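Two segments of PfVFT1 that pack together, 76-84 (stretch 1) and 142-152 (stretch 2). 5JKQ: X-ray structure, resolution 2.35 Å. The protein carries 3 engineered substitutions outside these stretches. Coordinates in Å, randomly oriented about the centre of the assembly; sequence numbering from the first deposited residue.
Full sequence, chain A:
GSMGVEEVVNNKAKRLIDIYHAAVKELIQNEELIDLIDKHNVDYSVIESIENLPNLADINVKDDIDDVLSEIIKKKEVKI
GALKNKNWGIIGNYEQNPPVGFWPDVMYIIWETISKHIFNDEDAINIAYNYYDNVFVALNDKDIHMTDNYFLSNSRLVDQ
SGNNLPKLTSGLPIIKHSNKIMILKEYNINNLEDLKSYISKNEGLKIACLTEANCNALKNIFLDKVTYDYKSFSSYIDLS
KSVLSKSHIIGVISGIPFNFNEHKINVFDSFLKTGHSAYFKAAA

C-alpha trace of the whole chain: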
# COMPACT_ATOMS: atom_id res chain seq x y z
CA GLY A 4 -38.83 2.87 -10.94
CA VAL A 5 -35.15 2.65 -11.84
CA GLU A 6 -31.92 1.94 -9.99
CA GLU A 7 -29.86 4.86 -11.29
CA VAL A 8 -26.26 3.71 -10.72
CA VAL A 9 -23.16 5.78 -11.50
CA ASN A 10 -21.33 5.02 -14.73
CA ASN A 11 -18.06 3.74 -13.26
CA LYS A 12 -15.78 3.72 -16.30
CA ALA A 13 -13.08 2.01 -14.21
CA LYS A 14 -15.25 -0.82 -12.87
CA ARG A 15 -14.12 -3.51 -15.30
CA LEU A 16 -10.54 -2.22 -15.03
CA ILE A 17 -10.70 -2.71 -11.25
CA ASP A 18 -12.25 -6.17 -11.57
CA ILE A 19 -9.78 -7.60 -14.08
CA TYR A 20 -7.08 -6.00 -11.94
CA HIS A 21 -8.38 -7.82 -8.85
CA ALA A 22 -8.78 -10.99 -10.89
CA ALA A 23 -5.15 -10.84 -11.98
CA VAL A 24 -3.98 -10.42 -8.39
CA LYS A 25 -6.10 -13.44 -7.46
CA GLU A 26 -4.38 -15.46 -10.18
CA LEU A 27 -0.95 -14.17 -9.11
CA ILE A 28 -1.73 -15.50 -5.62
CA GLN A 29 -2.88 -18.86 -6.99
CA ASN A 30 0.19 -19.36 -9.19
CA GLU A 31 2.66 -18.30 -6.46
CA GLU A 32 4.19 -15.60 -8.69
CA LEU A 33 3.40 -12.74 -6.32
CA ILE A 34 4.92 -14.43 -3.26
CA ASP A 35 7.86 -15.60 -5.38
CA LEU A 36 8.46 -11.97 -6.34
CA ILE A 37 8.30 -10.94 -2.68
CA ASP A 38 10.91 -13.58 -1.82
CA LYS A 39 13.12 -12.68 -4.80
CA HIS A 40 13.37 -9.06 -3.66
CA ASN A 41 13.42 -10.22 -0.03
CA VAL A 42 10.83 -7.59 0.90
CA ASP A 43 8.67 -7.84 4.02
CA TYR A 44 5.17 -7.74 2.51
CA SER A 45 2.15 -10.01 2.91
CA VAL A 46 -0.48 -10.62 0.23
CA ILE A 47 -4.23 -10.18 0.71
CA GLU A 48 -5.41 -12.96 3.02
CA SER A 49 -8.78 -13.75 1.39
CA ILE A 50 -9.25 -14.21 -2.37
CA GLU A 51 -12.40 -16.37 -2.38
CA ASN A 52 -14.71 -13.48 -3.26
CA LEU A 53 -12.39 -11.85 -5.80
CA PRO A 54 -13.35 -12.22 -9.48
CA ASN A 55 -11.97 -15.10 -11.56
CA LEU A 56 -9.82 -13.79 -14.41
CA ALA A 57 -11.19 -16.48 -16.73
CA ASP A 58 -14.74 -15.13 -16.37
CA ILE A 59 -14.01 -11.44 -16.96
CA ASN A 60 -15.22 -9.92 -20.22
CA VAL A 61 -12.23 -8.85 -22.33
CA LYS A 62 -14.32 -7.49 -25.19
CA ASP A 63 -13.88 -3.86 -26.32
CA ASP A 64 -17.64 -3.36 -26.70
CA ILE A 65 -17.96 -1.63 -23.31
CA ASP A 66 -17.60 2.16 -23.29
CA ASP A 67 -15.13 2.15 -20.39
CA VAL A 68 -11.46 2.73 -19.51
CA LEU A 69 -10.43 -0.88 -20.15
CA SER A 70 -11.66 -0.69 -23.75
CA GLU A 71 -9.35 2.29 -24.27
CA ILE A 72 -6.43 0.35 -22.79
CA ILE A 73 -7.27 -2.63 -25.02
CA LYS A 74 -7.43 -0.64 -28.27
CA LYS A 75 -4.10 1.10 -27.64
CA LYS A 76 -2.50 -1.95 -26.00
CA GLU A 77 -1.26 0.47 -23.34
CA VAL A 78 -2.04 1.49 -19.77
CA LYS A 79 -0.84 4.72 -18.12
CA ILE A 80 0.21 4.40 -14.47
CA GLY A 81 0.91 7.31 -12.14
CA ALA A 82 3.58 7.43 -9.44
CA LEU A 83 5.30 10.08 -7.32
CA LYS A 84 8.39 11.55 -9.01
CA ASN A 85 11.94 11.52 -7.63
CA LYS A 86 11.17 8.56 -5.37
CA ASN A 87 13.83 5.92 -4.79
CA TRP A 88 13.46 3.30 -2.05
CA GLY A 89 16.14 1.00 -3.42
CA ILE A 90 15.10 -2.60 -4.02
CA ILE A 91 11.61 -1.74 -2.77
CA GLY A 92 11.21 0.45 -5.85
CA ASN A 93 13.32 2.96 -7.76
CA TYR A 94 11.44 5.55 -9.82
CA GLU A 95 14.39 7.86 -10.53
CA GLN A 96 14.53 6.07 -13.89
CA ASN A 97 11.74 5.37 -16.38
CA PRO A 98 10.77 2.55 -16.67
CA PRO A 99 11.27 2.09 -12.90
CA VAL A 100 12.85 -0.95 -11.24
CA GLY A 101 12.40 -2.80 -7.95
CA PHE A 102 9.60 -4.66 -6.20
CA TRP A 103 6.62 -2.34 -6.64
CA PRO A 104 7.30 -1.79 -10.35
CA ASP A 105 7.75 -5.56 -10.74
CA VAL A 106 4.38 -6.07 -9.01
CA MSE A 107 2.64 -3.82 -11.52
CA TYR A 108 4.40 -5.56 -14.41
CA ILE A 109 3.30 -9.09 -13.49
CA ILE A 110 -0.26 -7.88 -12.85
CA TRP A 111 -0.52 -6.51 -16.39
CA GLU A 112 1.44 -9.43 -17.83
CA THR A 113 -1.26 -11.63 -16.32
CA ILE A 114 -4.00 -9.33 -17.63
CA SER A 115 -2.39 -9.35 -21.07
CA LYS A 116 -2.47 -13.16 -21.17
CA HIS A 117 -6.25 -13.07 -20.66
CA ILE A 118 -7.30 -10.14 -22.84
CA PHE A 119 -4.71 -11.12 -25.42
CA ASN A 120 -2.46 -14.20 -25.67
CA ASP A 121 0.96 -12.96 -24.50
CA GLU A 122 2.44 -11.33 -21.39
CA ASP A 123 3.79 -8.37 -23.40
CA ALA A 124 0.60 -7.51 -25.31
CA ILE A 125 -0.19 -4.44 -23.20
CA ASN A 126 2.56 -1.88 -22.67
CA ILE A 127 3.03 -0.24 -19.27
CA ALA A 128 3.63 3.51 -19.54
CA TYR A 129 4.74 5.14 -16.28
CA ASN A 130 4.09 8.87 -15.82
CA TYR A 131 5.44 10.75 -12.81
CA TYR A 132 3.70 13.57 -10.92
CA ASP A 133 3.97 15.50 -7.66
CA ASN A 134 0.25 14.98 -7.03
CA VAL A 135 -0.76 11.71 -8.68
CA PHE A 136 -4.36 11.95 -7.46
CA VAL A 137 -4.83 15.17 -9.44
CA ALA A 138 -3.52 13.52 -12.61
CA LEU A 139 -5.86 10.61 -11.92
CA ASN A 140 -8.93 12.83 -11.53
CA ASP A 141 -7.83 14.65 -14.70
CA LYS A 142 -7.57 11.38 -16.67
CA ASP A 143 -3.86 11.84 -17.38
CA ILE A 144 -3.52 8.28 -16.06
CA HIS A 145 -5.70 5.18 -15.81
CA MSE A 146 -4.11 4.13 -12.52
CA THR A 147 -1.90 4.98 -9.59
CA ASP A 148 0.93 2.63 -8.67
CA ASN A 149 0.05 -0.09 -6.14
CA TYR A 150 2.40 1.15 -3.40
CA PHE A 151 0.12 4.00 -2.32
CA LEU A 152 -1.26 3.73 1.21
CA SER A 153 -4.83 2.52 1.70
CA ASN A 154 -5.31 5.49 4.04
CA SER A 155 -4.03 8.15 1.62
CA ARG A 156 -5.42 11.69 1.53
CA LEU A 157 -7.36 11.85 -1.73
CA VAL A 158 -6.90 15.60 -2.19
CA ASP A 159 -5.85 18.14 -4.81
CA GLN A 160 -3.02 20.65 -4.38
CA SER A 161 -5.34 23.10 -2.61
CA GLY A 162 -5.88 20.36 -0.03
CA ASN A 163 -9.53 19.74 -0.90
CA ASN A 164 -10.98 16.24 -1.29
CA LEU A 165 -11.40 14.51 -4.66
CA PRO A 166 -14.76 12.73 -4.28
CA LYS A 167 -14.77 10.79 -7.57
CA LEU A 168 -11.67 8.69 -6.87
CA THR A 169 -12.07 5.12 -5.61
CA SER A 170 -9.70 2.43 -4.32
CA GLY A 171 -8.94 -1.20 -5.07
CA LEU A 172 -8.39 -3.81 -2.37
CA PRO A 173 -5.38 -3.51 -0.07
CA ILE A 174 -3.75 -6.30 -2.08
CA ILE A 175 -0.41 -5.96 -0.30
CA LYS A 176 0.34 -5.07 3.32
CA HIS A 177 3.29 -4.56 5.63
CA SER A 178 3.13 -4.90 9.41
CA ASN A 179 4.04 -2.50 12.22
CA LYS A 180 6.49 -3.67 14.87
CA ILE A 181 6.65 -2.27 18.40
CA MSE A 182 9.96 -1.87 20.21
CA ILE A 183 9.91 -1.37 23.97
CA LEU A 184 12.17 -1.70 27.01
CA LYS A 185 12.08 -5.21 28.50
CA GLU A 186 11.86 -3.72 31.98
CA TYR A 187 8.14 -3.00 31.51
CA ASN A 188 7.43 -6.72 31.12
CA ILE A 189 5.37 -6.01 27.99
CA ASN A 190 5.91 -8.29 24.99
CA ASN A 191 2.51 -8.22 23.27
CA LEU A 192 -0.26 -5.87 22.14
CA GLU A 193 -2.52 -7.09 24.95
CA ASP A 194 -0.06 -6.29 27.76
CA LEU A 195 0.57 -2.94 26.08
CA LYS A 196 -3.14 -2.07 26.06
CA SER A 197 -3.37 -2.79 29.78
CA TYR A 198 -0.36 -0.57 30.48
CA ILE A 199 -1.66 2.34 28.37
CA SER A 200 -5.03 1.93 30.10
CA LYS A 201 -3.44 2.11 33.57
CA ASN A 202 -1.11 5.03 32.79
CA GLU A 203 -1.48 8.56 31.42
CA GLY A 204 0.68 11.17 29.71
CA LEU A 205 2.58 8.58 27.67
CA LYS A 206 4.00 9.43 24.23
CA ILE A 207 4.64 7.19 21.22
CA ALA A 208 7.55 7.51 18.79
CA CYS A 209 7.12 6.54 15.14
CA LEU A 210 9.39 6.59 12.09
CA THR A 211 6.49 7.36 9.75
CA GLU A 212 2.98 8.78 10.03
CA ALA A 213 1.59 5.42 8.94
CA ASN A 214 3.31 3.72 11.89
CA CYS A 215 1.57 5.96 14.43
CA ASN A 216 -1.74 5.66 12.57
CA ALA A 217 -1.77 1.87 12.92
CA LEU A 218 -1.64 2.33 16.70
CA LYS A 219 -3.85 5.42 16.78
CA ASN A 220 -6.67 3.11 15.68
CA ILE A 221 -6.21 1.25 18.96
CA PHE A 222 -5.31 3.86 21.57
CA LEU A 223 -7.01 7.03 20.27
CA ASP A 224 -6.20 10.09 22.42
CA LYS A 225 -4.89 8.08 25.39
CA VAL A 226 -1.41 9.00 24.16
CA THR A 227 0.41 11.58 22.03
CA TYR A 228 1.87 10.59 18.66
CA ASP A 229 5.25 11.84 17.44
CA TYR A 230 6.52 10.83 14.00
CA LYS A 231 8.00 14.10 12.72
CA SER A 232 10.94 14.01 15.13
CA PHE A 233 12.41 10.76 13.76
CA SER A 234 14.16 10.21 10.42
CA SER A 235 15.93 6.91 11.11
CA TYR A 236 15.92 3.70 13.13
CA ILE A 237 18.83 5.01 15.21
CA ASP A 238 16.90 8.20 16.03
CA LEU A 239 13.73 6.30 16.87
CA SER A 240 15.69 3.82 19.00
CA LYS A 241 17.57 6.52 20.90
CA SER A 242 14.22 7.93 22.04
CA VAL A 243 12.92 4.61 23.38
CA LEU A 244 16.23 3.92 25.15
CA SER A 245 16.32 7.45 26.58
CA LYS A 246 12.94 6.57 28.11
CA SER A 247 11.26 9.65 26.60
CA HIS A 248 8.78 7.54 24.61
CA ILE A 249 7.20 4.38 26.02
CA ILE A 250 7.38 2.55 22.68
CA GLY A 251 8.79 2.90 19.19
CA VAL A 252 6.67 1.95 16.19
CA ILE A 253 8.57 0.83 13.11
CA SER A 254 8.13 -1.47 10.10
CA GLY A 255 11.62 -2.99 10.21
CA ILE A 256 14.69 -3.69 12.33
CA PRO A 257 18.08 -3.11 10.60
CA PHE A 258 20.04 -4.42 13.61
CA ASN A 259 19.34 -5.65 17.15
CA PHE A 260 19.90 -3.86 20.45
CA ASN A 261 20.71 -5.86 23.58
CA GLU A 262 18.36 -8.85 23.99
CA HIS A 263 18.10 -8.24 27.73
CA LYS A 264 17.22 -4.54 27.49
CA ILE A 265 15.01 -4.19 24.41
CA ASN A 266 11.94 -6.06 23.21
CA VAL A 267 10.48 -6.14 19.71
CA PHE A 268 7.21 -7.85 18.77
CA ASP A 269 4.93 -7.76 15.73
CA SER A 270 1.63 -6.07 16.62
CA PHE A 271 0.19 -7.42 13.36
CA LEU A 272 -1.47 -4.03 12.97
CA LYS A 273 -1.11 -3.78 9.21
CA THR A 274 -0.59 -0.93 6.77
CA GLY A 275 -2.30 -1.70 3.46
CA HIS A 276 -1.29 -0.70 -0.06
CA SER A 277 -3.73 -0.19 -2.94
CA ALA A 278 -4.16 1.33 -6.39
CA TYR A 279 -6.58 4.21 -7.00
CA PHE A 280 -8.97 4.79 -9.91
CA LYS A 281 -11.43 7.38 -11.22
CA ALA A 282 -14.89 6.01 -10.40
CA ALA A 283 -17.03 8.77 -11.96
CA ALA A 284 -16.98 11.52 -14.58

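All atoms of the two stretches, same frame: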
# COMPACT_ATOMS: atom_id res chain seq x y z
N LYS A 76 -3.43 -1.00 -26.61
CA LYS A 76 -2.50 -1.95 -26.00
C LYS A 76 -1.53 -1.21 -25.07
O LYS A 76 -0.33 -1.48 -25.07
CB LYS A 76 -1.72 -2.72 -27.08
CG LYS A 76 -2.51 -3.83 -27.76
CD LYS A 76 -1.59 -4.69 -28.63
CE LYS A 76 -2.27 -5.95 -29.13
NZ LYS A 76 -3.33 -5.68 -30.15
N GLU A 77 -2.07 -0.28 -24.29
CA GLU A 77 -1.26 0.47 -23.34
C GLU A 77 -2.07 0.98 -22.16
O GLU A 77 -3.21 1.42 -22.31
CB GLU A 77 -0.58 1.65 -24.05
CG GLU A 77 0.27 2.52 -23.12
CD GLU A 77 1.05 3.58 -23.85
OE1 GLU A 77 2.05 3.24 -24.51
OE2 GLU A 77 0.67 4.77 -23.77
N VAL A 78 -1.46 0.92 -20.97
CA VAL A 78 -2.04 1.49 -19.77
C VAL A 78 -1.07 2.53 -19.19
O VAL A 78 0.14 2.32 -19.18
CB VAL A 78 -2.35 0.41 -18.71
CG1 VAL A 78 -1.09 -0.39 -18.36
CG2 VAL A 78 -2.97 1.04 -17.46
N LYS A 79 -1.63 3.65 -18.73
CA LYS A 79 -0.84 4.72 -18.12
C LYS A 79 -0.95 4.68 -16.60
O LYS A 79 -2.05 4.84 -16.06
CB LYS A 79 -1.29 6.08 -18.64
CG LYS A 79 -1.30 6.21 -20.16
CD LYS A 79 -1.77 7.60 -20.57
CE LYS A 79 -2.23 7.64 -22.02
NZ LYS A 79 -3.31 8.64 -22.22
N ILE A 80 0.18 4.47 -15.93
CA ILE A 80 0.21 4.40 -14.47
C ILE A 80 0.90 5.64 -13.91
O ILE A 80 1.87 6.13 -14.48
CB ILE A 80 0.95 3.12 -13.98
CG1 ILE A 80 0.08 1.88 -14.21
CG2 ILE A 80 1.26 3.19 -12.49
CD1 ILE A 80 0.04 1.39 -15.62
N GLY A 81 0.37 6.13 -12.80
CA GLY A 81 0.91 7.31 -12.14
C GLY A 81 1.66 6.95 -10.87
O GLY A 81 1.21 6.11 -10.09
N ALA A 82 2.80 7.60 -10.66
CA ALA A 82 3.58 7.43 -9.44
C ALA A 82 4.24 8.75 -9.06
O ALA A 82 4.41 9.63 -9.90
CB ALA A 82 4.62 6.34 -9.63
N LEU A 83 4.61 8.88 -7.79
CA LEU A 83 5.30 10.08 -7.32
C LEU A 83 6.69 10.17 -7.93
O LEU A 83 7.40 9.16 -8.01
CB LEU A 83 5.39 10.08 -5.79
CG LEU A 83 4.07 10.09 -5.02
CD1 LEU A 83 4.30 9.77 -3.55
CD2 LEU A 83 3.36 11.44 -5.16
N LYS A 84 7.08 11.36 -8.37
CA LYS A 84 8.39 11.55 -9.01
C LYS A 84 9.51 11.66 -7.98
O LYS A 84 9.28 11.98 -6.82
CB LYS A 84 8.38 12.79 -9.90
CG LYS A 84 7.97 14.09 -9.22
CD LYS A 84 8.17 15.29 -10.16
CE LYS A 84 7.29 15.21 -11.40
NZ LYS A 84 7.53 16.35 -12.33
N LYS A 142 -7.66 12.40 -15.62
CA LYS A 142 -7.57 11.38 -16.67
C LYS A 142 -6.26 11.43 -17.44
O LYS A 142 -6.20 11.04 -18.61
CB LYS A 142 -8.74 11.50 -17.65
CG LYS A 142 -10.11 11.57 -16.99
CD LYS A 142 -11.22 11.19 -17.97
CE LYS A 142 -11.33 12.18 -19.12
NZ LYS A 142 -12.22 11.66 -20.21
N ASP A 143 -5.20 11.92 -16.80
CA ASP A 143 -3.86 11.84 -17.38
C ASP A 143 -3.33 10.41 -17.25
O ASP A 143 -2.44 9.99 -17.99
CB ASP A 143 -2.90 12.81 -16.69
CG ASP A 143 -3.27 14.26 -16.94
OD1 ASP A 143 -3.62 14.60 -18.09
OD2 ASP A 143 -3.20 15.07 -15.99
N ILE A 144 -3.91 9.66 -16.31
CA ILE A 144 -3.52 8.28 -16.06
C ILE A 144 -4.76 7.42 -15.83
O ILE A 144 -5.81 7.93 -15.44
CB ILE A 144 -2.58 8.17 -14.83
CG1 ILE A 144 -3.19 8.94 -13.64
CG2 ILE A 144 -1.20 8.70 -15.18
CD1 ILE A 144 -2.40 8.82 -12.35
N HIS A 145 -4.63 6.13 -16.09
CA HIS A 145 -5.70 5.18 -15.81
C HIS A 145 -5.61 4.69 -14.37
O HIS A 145 -6.62 4.28 -13.78
CB HIS A 145 -5.62 3.99 -16.77
CG HIS A 145 -5.63 4.37 -18.22
ND1 HIS A 145 -4.74 3.86 -19.13
CD2 HIS A 145 -6.44 5.22 -18.91
CE1 HIS A 145 -4.99 4.37 -20.32
NE2 HIS A 145 -6.01 5.20 -20.22
N MSE A 146 -4.41 4.75 -13.80
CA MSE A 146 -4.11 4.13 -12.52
C MSE A 146 -3.01 4.82 -11.75
O MSE A 146 -2.10 5.41 -12.34
CB MSE A 146 -3.67 2.69 -12.72
CG MSE A 146 -4.75 1.68 -12.84
SE MSE A 146 -3.89 -0.05 -13.03
CE MSE A 146 -3.70 -0.50 -11.15
N THR A 147 -3.06 4.70 -10.43
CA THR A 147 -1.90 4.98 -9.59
C THR A 147 -1.11 3.69 -9.45
O THR A 147 -1.62 2.60 -9.74
CB THR A 147 -2.29 5.50 -8.20
OG1 THR A 147 -2.91 4.44 -7.45
CG2 THR A 147 -3.24 6.69 -8.31
N ASP A 148 0.14 3.80 -9.01
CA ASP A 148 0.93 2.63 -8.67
C ASP A 148 0.27 1.93 -7.48
O ASP A 148 -0.59 2.50 -6.82
CB ASP A 148 2.37 3.03 -8.33
CG ASP A 148 3.32 1.86 -8.33
OD1 ASP A 148 3.23 1.01 -7.42
OD2 ASP A 148 4.18 1.78 -9.24
N ASN A 149 0.66 0.68 -7.22
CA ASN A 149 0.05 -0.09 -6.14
C ASN A 149 0.59 0.26 -4.75
O ASN A 149 -0.01 -0.12 -3.75
CB ASN A 149 0.25 -1.59 -6.38
CG ASN A 149 -0.36 -2.06 -7.68
OD1 ASN A 149 -1.58 -2.10 -7.83
ND2 ASN A 149 0.49 -2.44 -8.63
N TYR A 150 1.72 0.96 -4.68
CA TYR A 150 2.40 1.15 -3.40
C TYR A 150 1.69 2.16 -2.50
O TYR A 150 1.94 2.20 -1.29
CB TYR A 150 3.86 1.58 -3.61
CG TYR A 150 4.09 2.93 -4.26
CD1 TYR A 150 3.75 4.12 -3.62
CD2 TYR A 150 4.69 3.02 -5.51
CE1 TYR A 150 3.98 5.35 -4.21
CE2 TYR A 150 4.93 4.25 -6.11
CZ TYR A 150 4.57 5.40 -5.45
OH TYR A 150 4.80 6.62 -6.04
N PHE A 151 0.80 2.96 -3.07
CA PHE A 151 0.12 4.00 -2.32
C PHE A 151 -0.64 3.44 -1.12
O PHE A 151 -1.23 2.36 -1.21
CB PHE A 151 -0.84 4.78 -3.22
CG PHE A 151 -0.14 5.72 -4.15
CD1 PHE A 151 0.17 7.01 -3.74
CD2 PHE A 151 0.21 5.33 -5.43
CE1 PHE A 151 0.82 7.88 -4.59
CE2 PHE A 151 0.86 6.19 -6.28
CZ PHE A 151 1.16 7.47 -5.86
N LEU A 152 -0.60 4.16 -0.01
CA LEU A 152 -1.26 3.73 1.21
C LEU A 152 -2.77 3.64 1.03
O LEU A 152 -3.36 4.41 0.27
CB LEU A 152 -0.93 4.68 2.36
CG LEU A 152 0.55 4.86 2.70
CD1 LEU A 152 0.70 5.84 3.85
CD2 LEU A 152 1.20 3.53 3.05
O HOH W 1 7.20 6.86 -7.19

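Stretch 1 is a strand from Glu77 to Leu83, and stretch 2 lies alongside it as a short parallel partner, with Ile80 paired to Met146 and Gly81 to Thr147. Alternate residues of the strand do the bonding. Gly81 N donates to Met146 O at 2.6 Å, and Asp148 N donates to Gly81 O at 2.8 Å. Lys79 O accepts twice, from His145 N at 2.9 Å and from Met146 N, a longer bond of 3.3 Å. Two CA-H...O contacts supplement this ladder: Ile80 CA to Met146 O and Thr147 CA to Gly81 O, each 3.3 Å.

Where stretch 2 departs from strand geometry, side chains continue the pattern. His145 has phi/psi of -86/-25, and its m rotamer brings ND1 to 3.1 Å from Lys79 N. That N-H is nearly linear with the acceptor, at 174°, so ND1 must be unprotonated. Histidine suits the site because its ring nitrogen can accept where its own backbone N donates, so that one residue grips both the N and the O of Lys79. Val78 CA lies at the ring's edge, 3.6 Å from ND1. The long Lys79 side chain, m at chi1, runs its aliphatic part past the loop, with CD 3.6 Å from Asp143 O.

At the other end Tyr150 plays the corresponding part. Its chi1 of 65° (p) carries the hydroxyl back to the strand, where OH accepts from Leu83 N at 2.9 Å. A water donates to Leu83 O at 2.4 Å and lies 2.7 Å from Tyr150 OH, so both polar backbone atoms of Leu83 are engaged. The turn that places this tyrosine is braced by Asp148, whose t rotamer lets OD1 accept from Tyr150 N at 3.1 Å. Thr147, with chi1 p, turns OG1 to donate to Asp148 O at 3.1 Å.

Gly81 is needed for space: an ideal CB there would lie 2.3 Å from Ile144 CD1, a clash. Ile144, p at chi1 and t at chi2, instead extends CD1 to 3.6 Å from Gly81 CA, filling the room the glycine leaves. On the face shared by Ile80 and Met146, Ile80 CG1 packs 4.1 Å from Met146 CB; the selenomethionine side chain then leads away from stretch 1. Ala82 CB packs 4.1 Å from Tyr150 CE2, an apolar contact beside the hydroxyl's bond to the strand. Phe151, m at chi1, presents its ring edge to Gly81 O, with CE2 at 3.8 Å, while its CE1 meets Leu83 CG at 4.0 Å.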